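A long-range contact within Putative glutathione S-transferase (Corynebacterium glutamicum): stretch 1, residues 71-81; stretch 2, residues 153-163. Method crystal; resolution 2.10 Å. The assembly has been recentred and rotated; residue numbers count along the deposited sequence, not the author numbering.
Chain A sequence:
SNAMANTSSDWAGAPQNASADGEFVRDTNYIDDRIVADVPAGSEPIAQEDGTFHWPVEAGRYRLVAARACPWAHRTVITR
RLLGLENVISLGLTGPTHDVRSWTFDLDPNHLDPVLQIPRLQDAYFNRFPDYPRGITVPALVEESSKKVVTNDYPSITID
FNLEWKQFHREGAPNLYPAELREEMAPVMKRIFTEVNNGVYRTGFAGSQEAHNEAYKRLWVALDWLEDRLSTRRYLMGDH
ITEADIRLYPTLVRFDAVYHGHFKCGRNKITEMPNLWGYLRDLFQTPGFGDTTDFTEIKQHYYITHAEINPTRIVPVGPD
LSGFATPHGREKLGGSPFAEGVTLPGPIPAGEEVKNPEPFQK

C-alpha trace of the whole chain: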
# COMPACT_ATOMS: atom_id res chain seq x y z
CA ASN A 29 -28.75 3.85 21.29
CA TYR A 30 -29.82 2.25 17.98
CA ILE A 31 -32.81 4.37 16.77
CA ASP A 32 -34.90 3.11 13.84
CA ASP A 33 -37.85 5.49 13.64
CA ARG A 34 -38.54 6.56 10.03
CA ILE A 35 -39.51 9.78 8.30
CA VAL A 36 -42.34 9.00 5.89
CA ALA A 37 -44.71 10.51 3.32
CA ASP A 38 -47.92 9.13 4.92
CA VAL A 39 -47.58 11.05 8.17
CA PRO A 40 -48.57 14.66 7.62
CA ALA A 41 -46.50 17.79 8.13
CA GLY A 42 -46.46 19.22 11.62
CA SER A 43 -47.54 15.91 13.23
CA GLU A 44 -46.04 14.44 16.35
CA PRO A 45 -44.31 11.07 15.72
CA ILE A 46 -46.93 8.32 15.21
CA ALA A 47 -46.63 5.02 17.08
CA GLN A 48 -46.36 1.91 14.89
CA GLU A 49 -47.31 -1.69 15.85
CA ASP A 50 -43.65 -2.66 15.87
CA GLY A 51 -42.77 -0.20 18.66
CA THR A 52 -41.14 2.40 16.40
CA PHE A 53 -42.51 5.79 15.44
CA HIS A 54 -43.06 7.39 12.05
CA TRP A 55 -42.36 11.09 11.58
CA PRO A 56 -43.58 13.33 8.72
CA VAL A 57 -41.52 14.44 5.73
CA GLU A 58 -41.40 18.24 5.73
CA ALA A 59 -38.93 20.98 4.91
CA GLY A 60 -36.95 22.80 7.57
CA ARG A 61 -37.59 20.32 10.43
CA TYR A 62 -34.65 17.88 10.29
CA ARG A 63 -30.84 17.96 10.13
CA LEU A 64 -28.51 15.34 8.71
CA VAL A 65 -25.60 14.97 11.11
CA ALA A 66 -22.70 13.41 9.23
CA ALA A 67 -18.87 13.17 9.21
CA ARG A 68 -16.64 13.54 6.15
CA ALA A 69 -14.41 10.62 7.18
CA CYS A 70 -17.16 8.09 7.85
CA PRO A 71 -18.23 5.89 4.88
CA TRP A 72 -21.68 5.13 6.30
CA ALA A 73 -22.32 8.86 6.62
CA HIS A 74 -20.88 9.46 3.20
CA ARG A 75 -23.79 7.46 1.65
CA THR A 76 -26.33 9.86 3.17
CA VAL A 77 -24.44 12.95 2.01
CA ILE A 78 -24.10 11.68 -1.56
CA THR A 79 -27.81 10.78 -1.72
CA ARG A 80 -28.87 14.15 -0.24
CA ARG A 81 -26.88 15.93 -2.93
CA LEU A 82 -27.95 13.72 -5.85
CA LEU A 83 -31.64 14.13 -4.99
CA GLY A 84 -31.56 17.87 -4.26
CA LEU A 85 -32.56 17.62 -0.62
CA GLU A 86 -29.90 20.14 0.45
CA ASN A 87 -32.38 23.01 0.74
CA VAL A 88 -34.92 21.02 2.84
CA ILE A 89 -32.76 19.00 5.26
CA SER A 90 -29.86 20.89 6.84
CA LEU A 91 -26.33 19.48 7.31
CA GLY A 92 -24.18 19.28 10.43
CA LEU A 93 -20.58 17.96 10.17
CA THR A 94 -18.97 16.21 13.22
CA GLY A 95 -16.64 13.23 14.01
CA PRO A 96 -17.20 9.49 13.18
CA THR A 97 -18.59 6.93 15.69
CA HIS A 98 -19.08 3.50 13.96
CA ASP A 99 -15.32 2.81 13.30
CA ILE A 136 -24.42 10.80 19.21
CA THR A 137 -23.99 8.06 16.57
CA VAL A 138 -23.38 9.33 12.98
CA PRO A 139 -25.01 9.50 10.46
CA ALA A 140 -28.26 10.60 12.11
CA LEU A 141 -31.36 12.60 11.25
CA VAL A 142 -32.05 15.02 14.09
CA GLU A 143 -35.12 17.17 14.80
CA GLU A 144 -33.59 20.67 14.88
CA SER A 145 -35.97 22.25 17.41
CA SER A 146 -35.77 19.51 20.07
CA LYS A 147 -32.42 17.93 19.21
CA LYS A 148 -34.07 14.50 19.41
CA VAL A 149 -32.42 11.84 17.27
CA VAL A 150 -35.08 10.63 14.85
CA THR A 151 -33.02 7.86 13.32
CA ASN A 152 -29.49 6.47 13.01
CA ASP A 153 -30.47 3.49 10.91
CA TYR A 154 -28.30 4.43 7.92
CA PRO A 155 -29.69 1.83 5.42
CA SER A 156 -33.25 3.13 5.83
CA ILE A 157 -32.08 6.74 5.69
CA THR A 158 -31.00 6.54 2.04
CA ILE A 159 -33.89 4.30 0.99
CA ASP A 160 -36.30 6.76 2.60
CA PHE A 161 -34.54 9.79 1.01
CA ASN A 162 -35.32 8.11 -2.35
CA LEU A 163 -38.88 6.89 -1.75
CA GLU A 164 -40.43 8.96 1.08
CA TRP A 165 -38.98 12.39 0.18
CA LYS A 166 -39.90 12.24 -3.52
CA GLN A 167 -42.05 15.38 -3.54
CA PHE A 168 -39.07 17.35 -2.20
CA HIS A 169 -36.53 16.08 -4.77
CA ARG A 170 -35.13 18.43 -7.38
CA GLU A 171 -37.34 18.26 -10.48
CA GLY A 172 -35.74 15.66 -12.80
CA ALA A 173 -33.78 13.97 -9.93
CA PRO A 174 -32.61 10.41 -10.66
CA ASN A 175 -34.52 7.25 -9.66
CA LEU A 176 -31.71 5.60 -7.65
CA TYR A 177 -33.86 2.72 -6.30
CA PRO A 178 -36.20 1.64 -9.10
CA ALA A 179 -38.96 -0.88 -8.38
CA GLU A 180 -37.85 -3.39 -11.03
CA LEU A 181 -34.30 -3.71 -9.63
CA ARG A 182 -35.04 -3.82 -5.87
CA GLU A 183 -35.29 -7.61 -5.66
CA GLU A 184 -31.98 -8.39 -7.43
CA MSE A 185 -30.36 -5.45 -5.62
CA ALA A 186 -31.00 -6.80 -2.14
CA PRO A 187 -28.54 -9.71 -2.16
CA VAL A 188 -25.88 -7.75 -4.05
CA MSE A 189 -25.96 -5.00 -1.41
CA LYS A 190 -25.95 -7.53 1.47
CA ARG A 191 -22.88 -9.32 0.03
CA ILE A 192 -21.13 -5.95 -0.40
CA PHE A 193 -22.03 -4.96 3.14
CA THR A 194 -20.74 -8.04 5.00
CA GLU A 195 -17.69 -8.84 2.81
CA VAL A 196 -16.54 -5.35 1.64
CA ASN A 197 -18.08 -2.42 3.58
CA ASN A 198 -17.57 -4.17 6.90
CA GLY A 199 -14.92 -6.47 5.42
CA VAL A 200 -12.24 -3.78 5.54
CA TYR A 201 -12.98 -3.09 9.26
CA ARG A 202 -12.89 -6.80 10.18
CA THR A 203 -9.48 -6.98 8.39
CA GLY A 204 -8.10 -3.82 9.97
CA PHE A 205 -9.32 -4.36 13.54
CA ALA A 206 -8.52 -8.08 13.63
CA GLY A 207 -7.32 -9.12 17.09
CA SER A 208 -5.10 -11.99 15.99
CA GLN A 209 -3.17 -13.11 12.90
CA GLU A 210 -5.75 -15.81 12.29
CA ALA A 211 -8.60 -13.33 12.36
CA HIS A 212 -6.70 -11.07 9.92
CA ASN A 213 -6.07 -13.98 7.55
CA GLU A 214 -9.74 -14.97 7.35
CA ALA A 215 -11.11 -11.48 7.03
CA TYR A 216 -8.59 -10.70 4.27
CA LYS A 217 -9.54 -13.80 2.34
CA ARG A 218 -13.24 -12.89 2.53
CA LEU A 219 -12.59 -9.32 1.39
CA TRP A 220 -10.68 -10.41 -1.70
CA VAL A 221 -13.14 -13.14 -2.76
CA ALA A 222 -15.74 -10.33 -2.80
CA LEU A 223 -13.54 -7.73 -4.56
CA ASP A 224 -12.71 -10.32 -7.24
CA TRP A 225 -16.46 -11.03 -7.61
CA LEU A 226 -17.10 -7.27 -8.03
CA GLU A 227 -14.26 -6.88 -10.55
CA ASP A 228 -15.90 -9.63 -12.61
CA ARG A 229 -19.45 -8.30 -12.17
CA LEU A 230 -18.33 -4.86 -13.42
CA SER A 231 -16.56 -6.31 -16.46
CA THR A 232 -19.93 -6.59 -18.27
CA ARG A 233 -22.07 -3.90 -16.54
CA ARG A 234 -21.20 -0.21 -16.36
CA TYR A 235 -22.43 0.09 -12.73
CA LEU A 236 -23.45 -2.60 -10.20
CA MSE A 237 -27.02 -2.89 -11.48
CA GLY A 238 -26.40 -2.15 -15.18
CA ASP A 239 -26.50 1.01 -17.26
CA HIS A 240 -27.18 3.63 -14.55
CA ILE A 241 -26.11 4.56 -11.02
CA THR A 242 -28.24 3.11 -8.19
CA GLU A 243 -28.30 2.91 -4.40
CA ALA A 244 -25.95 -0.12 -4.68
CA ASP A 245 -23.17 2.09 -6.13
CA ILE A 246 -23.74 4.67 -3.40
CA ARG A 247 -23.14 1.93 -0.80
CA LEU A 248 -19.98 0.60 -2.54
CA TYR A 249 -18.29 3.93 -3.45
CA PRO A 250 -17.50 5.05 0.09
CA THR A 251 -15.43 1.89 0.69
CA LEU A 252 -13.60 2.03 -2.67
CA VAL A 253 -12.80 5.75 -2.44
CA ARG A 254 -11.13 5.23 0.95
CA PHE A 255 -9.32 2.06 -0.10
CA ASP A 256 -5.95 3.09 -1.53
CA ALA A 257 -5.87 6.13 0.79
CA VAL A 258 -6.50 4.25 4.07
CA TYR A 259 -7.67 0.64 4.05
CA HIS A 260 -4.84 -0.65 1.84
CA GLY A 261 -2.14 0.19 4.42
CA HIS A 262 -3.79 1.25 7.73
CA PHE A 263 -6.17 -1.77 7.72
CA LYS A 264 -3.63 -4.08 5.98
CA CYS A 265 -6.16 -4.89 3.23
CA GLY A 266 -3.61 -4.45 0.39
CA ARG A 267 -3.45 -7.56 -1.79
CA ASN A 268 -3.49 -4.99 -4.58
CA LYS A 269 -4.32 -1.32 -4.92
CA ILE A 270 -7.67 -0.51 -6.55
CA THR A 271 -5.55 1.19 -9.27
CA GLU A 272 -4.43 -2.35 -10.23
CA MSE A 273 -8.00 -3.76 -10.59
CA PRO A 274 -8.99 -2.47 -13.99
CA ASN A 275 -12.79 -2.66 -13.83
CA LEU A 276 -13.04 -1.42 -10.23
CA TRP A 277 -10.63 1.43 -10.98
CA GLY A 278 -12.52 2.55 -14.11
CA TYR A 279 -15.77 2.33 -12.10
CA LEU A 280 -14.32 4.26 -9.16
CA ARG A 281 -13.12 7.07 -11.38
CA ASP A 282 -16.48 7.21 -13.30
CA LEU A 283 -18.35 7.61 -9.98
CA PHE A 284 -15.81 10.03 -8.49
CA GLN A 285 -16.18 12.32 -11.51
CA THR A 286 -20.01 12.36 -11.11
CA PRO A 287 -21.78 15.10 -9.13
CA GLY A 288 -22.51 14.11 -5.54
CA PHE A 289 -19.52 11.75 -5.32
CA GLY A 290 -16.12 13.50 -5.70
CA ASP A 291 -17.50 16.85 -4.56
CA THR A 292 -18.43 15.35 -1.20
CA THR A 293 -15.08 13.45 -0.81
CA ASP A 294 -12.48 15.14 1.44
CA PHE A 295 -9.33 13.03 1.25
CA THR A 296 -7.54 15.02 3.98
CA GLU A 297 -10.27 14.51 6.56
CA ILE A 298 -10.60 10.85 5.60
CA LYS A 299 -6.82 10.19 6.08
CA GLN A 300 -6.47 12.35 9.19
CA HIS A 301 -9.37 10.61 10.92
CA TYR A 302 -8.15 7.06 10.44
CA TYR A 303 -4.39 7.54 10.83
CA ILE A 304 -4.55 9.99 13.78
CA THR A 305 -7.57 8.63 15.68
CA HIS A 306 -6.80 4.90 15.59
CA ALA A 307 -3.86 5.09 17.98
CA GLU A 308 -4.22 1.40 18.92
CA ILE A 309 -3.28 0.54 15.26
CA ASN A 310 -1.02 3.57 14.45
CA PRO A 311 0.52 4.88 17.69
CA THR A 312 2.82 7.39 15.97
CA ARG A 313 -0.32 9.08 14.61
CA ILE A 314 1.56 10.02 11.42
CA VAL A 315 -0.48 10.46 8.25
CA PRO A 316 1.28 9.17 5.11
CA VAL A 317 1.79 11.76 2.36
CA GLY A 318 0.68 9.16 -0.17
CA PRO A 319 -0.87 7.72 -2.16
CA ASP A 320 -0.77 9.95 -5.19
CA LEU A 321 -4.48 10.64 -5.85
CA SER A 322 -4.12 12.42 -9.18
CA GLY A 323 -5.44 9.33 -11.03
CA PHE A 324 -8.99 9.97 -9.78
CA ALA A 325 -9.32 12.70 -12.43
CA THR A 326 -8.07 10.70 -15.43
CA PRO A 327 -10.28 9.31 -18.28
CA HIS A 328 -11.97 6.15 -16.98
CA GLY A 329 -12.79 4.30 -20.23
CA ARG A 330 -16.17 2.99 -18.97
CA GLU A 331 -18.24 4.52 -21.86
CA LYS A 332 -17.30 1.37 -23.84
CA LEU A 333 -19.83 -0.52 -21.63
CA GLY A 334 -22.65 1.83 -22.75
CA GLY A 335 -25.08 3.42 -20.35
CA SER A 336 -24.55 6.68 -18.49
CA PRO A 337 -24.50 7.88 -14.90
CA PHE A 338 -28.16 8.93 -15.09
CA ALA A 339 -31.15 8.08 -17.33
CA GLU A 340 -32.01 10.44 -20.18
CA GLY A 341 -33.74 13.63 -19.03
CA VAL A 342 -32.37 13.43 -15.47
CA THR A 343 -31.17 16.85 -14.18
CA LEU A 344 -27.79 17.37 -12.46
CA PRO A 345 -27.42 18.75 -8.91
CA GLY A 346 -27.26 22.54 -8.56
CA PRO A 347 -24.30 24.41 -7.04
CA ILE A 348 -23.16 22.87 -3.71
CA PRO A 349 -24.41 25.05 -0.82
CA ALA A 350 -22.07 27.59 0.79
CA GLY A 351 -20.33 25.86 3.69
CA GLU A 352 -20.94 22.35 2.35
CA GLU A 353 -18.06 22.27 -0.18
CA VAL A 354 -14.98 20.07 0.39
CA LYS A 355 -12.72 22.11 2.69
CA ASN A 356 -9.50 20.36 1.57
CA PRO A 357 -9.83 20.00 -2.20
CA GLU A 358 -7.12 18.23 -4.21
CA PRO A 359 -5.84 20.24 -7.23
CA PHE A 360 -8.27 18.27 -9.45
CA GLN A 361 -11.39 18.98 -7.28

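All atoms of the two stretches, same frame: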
# COMPACT_ATOMS: atom_id res chain seq x y z
N PRO A 71 -17.58 6.39 6.11
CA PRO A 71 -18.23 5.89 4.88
C PRO A 71 -19.77 5.70 4.96
O PRO A 71 -20.48 5.91 3.98
CB PRO A 71 -17.53 4.55 4.63
CG PRO A 71 -17.02 4.10 5.99
CD PRO A 71 -16.67 5.37 6.72
N TRP A 72 -20.26 5.31 6.13
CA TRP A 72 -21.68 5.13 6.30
C TRP A 72 -22.38 6.48 6.16
O TRP A 72 -23.41 6.58 5.50
CB TRP A 72 -21.97 4.49 7.66
CG TRP A 72 -21.01 3.43 8.06
CD1 TRP A 72 -19.96 3.55 8.98
CD2 TRP A 72 -20.92 2.11 7.52
NE1 TRP A 72 -19.26 2.35 9.03
CE2 TRP A 72 -19.83 1.45 8.17
CE3 TRP A 72 -21.65 1.40 6.57
CZ2 TRP A 72 -19.48 0.13 7.90
CZ3 TRP A 72 -21.31 0.09 6.30
CH2 TRP A 72 -20.22 -0.54 6.96
N ALA A 73 -21.82 7.51 6.78
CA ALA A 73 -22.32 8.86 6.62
C ALA A 73 -22.20 9.38 5.22
O ALA A 73 -23.08 10.11 4.72
CB ALA A 73 -21.60 9.84 7.61
N HIS A 74 -21.10 9.02 4.55
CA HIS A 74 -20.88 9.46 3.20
C HIS A 74 -22.07 9.06 2.29
O HIS A 74 -22.50 9.87 1.46
CB HIS A 74 -19.53 8.91 2.68
CG HIS A 74 -18.94 9.69 1.55
ND1 HIS A 74 -17.72 9.37 0.99
CD2 HIS A 74 -19.40 10.75 0.86
CE1 HIS A 74 -17.46 10.21 -0.00
NE2 HIS A 74 -18.47 11.07 -0.11
N ARG A 75 -22.60 7.85 2.43
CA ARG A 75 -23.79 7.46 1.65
C ARG A 75 -24.95 8.48 1.72
O ARG A 75 -25.57 8.81 0.70
CB ARG A 75 -24.38 6.19 2.21
CG ARG A 75 -23.48 4.96 2.30
CD ARG A 75 -24.29 3.85 2.92
NE ARG A 75 -23.61 2.58 2.97
CZ ARG A 75 -24.19 1.45 3.37
NH1 ARG A 75 -23.51 0.33 3.42
NH2 ARG A 75 -25.48 1.43 3.74
N THR A 76 -25.23 8.95 2.93
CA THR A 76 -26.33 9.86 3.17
C THR A 76 -26.08 11.22 2.57
O THR A 76 -27.04 11.87 2.04
CB THR A 76 -26.71 9.98 4.71
OG1 THR A 76 -25.74 10.74 5.44
CG2 THR A 76 -26.84 8.65 5.35
N VAL A 77 -24.82 11.65 2.59
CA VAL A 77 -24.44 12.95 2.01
C VAL A 77 -24.53 12.93 0.49
O VAL A 77 -25.06 13.86 -0.14
CB VAL A 77 -23.04 13.41 2.50
CG1 VAL A 77 -22.61 14.76 1.83
CG2 VAL A 77 -23.05 13.57 4.00
N ILE A 78 -24.06 11.83 -0.10
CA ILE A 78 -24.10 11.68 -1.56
C ILE A 78 -25.58 11.69 -2.02
O ILE A 78 -25.93 12.34 -2.99
CB ILE A 78 -23.45 10.34 -2.01
CG1 ILE A 78 -21.91 10.34 -1.78
CG2 ILE A 78 -23.75 10.06 -3.43
CD1 ILE A 78 -21.25 8.88 -1.76
N THR A 79 -26.43 10.93 -1.32
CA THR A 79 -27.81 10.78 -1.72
C THR A 79 -28.54 12.12 -1.57
O THR A 79 -29.29 12.52 -2.47
CB THR A 79 -28.48 9.67 -0.90
OG1 THR A 79 -27.76 8.44 -1.11
CG2 THR A 79 -29.95 9.48 -1.31
N ARG A 80 -28.30 12.82 -0.47
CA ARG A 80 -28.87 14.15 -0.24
C ARG A 80 -28.54 15.11 -1.38
O ARG A 80 -29.41 15.86 -1.87
CB ARG A 80 -28.46 14.72 1.11
CG ARG A 80 -28.93 16.14 1.45
CD ARG A 80 -28.58 16.49 2.86
NE ARG A 80 -28.69 17.93 3.18
CZ ARG A 80 -27.72 18.83 3.02
NH1 ARG A 80 -26.53 18.51 2.50
NH2 ARG A 80 -27.94 20.08 3.38
N ARG A 81 -27.28 15.10 -1.80
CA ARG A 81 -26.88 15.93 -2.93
C ARG A 81 -27.51 15.49 -4.27
O ARG A 81 -28.04 16.33 -5.02
CB ARG A 81 -25.37 16.01 -3.02
CG ARG A 81 -24.86 16.84 -4.21
CD ARG A 81 -23.57 17.56 -3.93
NE ARG A 81 -23.16 18.28 -5.14
CZ ARG A 81 -23.74 19.39 -5.59
NH1 ARG A 81 -24.72 20.00 -4.91
NH2 ARG A 81 -23.30 19.94 -6.71
N ASP A 153 -30.48 4.69 11.69
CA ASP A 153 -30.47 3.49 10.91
C ASP A 153 -30.11 3.85 9.45
O ASP A 153 -30.99 4.14 8.61
CB ASP A 153 -31.82 2.81 11.01
CG ASP A 153 -31.84 1.51 10.23
OD1 ASP A 153 -31.02 0.65 10.53
OD2 ASP A 153 -32.66 1.38 9.32
N TYR A 154 -28.81 3.83 9.16
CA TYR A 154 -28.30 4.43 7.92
C TYR A 154 -28.82 3.75 6.62
O TYR A 154 -29.07 4.46 5.64
CB TYR A 154 -26.75 4.63 7.93
CG TYR A 154 -26.00 3.36 8.14
CD1 TYR A 154 -25.72 2.53 7.07
CD2 TYR A 154 -25.66 2.95 9.42
CE1 TYR A 154 -25.12 1.31 7.26
CE2 TYR A 154 -25.03 1.71 9.63
CZ TYR A 154 -24.77 0.90 8.53
OH TYR A 154 -24.15 -0.29 8.67
N PRO A 155 -29.06 2.41 6.63
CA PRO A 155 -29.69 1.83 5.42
C PRO A 155 -31.11 2.38 5.11
O PRO A 155 -31.40 2.67 3.94
CB PRO A 155 -29.77 0.33 5.72
CG PRO A 155 -28.69 0.11 6.85
CD PRO A 155 -28.76 1.37 7.65
N SER A 156 -31.95 2.58 6.11
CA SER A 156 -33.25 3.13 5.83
C SER A 156 -33.21 4.62 5.53
O SER A 156 -34.09 5.13 4.82
CB SER A 156 -34.29 2.78 6.93
OG SER A 156 -34.00 3.47 8.10
N ILE A 157 -32.17 5.32 5.98
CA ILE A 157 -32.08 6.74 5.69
C ILE A 157 -32.03 6.98 4.19
O ILE A 157 -32.79 7.78 3.68
CB ILE A 157 -30.91 7.44 6.44
CG1 ILE A 157 -31.24 7.52 7.93
CG2 ILE A 157 -30.66 8.88 5.90
CD1 ILE A 157 -30.11 8.05 8.83
N THR A 158 -31.16 6.28 3.47
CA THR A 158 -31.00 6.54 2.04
C THR A 158 -32.18 5.97 1.25
O THR A 158 -32.64 6.60 0.29
CB THR A 158 -29.63 6.01 1.48
OG1 THR A 158 -29.46 4.63 1.87
CG2 THR A 158 -28.44 6.85 2.04
N ILE A 159 -32.72 4.82 1.66
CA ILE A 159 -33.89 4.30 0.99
C ILE A 159 -35.03 5.30 1.14
O ILE A 159 -35.71 5.66 0.18
CB ILE A 159 -34.30 2.90 1.52
CG1 ILE A 159 -33.25 1.86 1.21
CG2 ILE A 159 -35.60 2.43 0.92
CD1 ILE A 159 -32.81 1.84 -0.28
N ASP A 160 -35.22 5.80 2.35
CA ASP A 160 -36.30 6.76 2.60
C ASP A 160 -36.07 8.11 1.90
O ASP A 160 -37.03 8.71 1.40
CB ASP A 160 -36.57 6.91 4.09
CG ASP A 160 -37.21 5.63 4.70
OD1 ASP A 160 -37.64 4.71 3.93
OD2 ASP A 160 -37.35 5.58 5.95
N PHE A 161 -34.82 8.58 1.83
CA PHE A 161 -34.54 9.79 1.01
C PHE A 161 -35.08 9.61 -0.43
O PHE A 161 -35.65 10.53 -1.00
CB PHE A 161 -33.05 10.15 0.93
CG PHE A 161 -32.46 10.83 2.13
CD1 PHE A 161 -33.23 11.29 3.21
CD2 PHE A 161 -31.08 11.00 2.18
CE1 PHE A 161 -32.64 11.92 4.27
CE2 PHE A 161 -30.49 11.65 3.21
CZ PHE A 161 -31.25 12.12 4.28
N ASN A 162 -34.84 8.44 -1.02
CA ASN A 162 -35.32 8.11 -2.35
C ASN A 162 -36.82 7.96 -2.48
O ASN A 162 -37.40 8.47 -3.43
CB ASN A 162 -34.66 6.82 -2.86
CG ASN A 162 -33.22 7.06 -3.32
OD1 ASN A 162 -33.01 7.76 -4.33
ND2 ASN A 162 -32.23 6.55 -2.57
N LEU A 163 -37.47 7.26 -1.55
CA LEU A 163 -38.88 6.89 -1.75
C LEU A 163 -39.83 7.78 -0.96
O LEU A 163 -40.89 8.08 -1.44
CB LEU A 163 -39.12 5.43 -1.36
CG LEU A 163 -38.27 4.36 -2.07
CD1 LEU A 163 -38.81 2.94 -1.71
CD2 LEU A 163 -38.22 4.62 -3.57
O HOH W 1 -27.53 3.67 3.57
O HOH W 2 -29.25 6.48 -2.72

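Two helices, residues 71-81 and residues 154-163, lie side by side and run in the same direction, their axes only 6° from parallel and 9.5 Å apart at closest approach. Being so nearly parallel, they stay side by side for about two turns: Trp 72 lies beside Tyr 154, Thr 76 beside Thr 158, and Arg 80 beside Phe 161. The approach is tightest at the middle pair, where Thr 76 CA and Thr 158 CA are 5.8 Å apart, against 6.9 Å between Trp 72 CA and Tyr 154 CA. The second helix begins just after Asp 153, the N-cap, whose OD2 accepts a weak bond from Ser 156 N at 3.5 Å and so occupies a backbone donor left without a partner in the first turn.

No direct hydrogen bond crosses between the stretches; packing and two waters join them. The close middle is built from small side chains. Thr 158 sends its methyl CG2 against the first helix, 3.6 Å from Thr 79 OG1, 3.8 Å from Thr 76 CA and 3.7 Å from Arg 75 O, so the methyl packs against both side chain and backbone. In Thr 76 and Thr 79, threonine suits its place because the hydroxyl is satisfied within its own helix while the methyl packs. Thr 76 OG1 donates to Ala 73 O at 2.8 Å, and its CG2 meets Ile 157 CG2 at 3.9 Å. Thr 79 OG1 likewise donates to Arg 75 O, 2.9 Å away.

Near the start of the helices the partners are larger. Trp 72 and Tyr 154 both point toward the opposite helix, and their rings meet obliquely, with planes at 40° and Trp 72 CE3 3.5 Å from Tyr 154 CE1. Trp 72 CB sits over the tyrosine face, 4.2 Å from the ring centroid and almost on its normal, a CH-pi contact between a methylene and the pi cloud. Arg 75 extends alongside, bringing NH2 to 3.5 Å from Tyr 154 CD1 at the edge of the phenol ring. The same NH2 donates to water 1, 3.0 Å from its oxygen. That water in turn donates to Tyr 154 O and Thr 158 OG1, its oxygen 2.7 Å from each, thereby linking the guanidinium to both backbone and side chain of the second helix.

Farther along, Phe 161 presents its ring edge, whose slightly positive C-H groups suit Thr 76 O, 3.6 Å from Phe 161 CE2. Thr 79 CG2 packs 3.9 Å from Phe 161 CB. Arg 80 contributes its CB, 4.2 Å from Phe 161 CE2, while the end of its side chain leads away to partners elsewhere in the structure. Water 2 makes a second bridge: its oxygen lies 3.0 Å from Asn 162 ND2, whose proton it accepts, and 2.9 Å from Thr 79 OG1, to which it donates. The amide suits this place because Asn 162 ND2 also donates, weakly, to Thr 158 O at 2.9 Å.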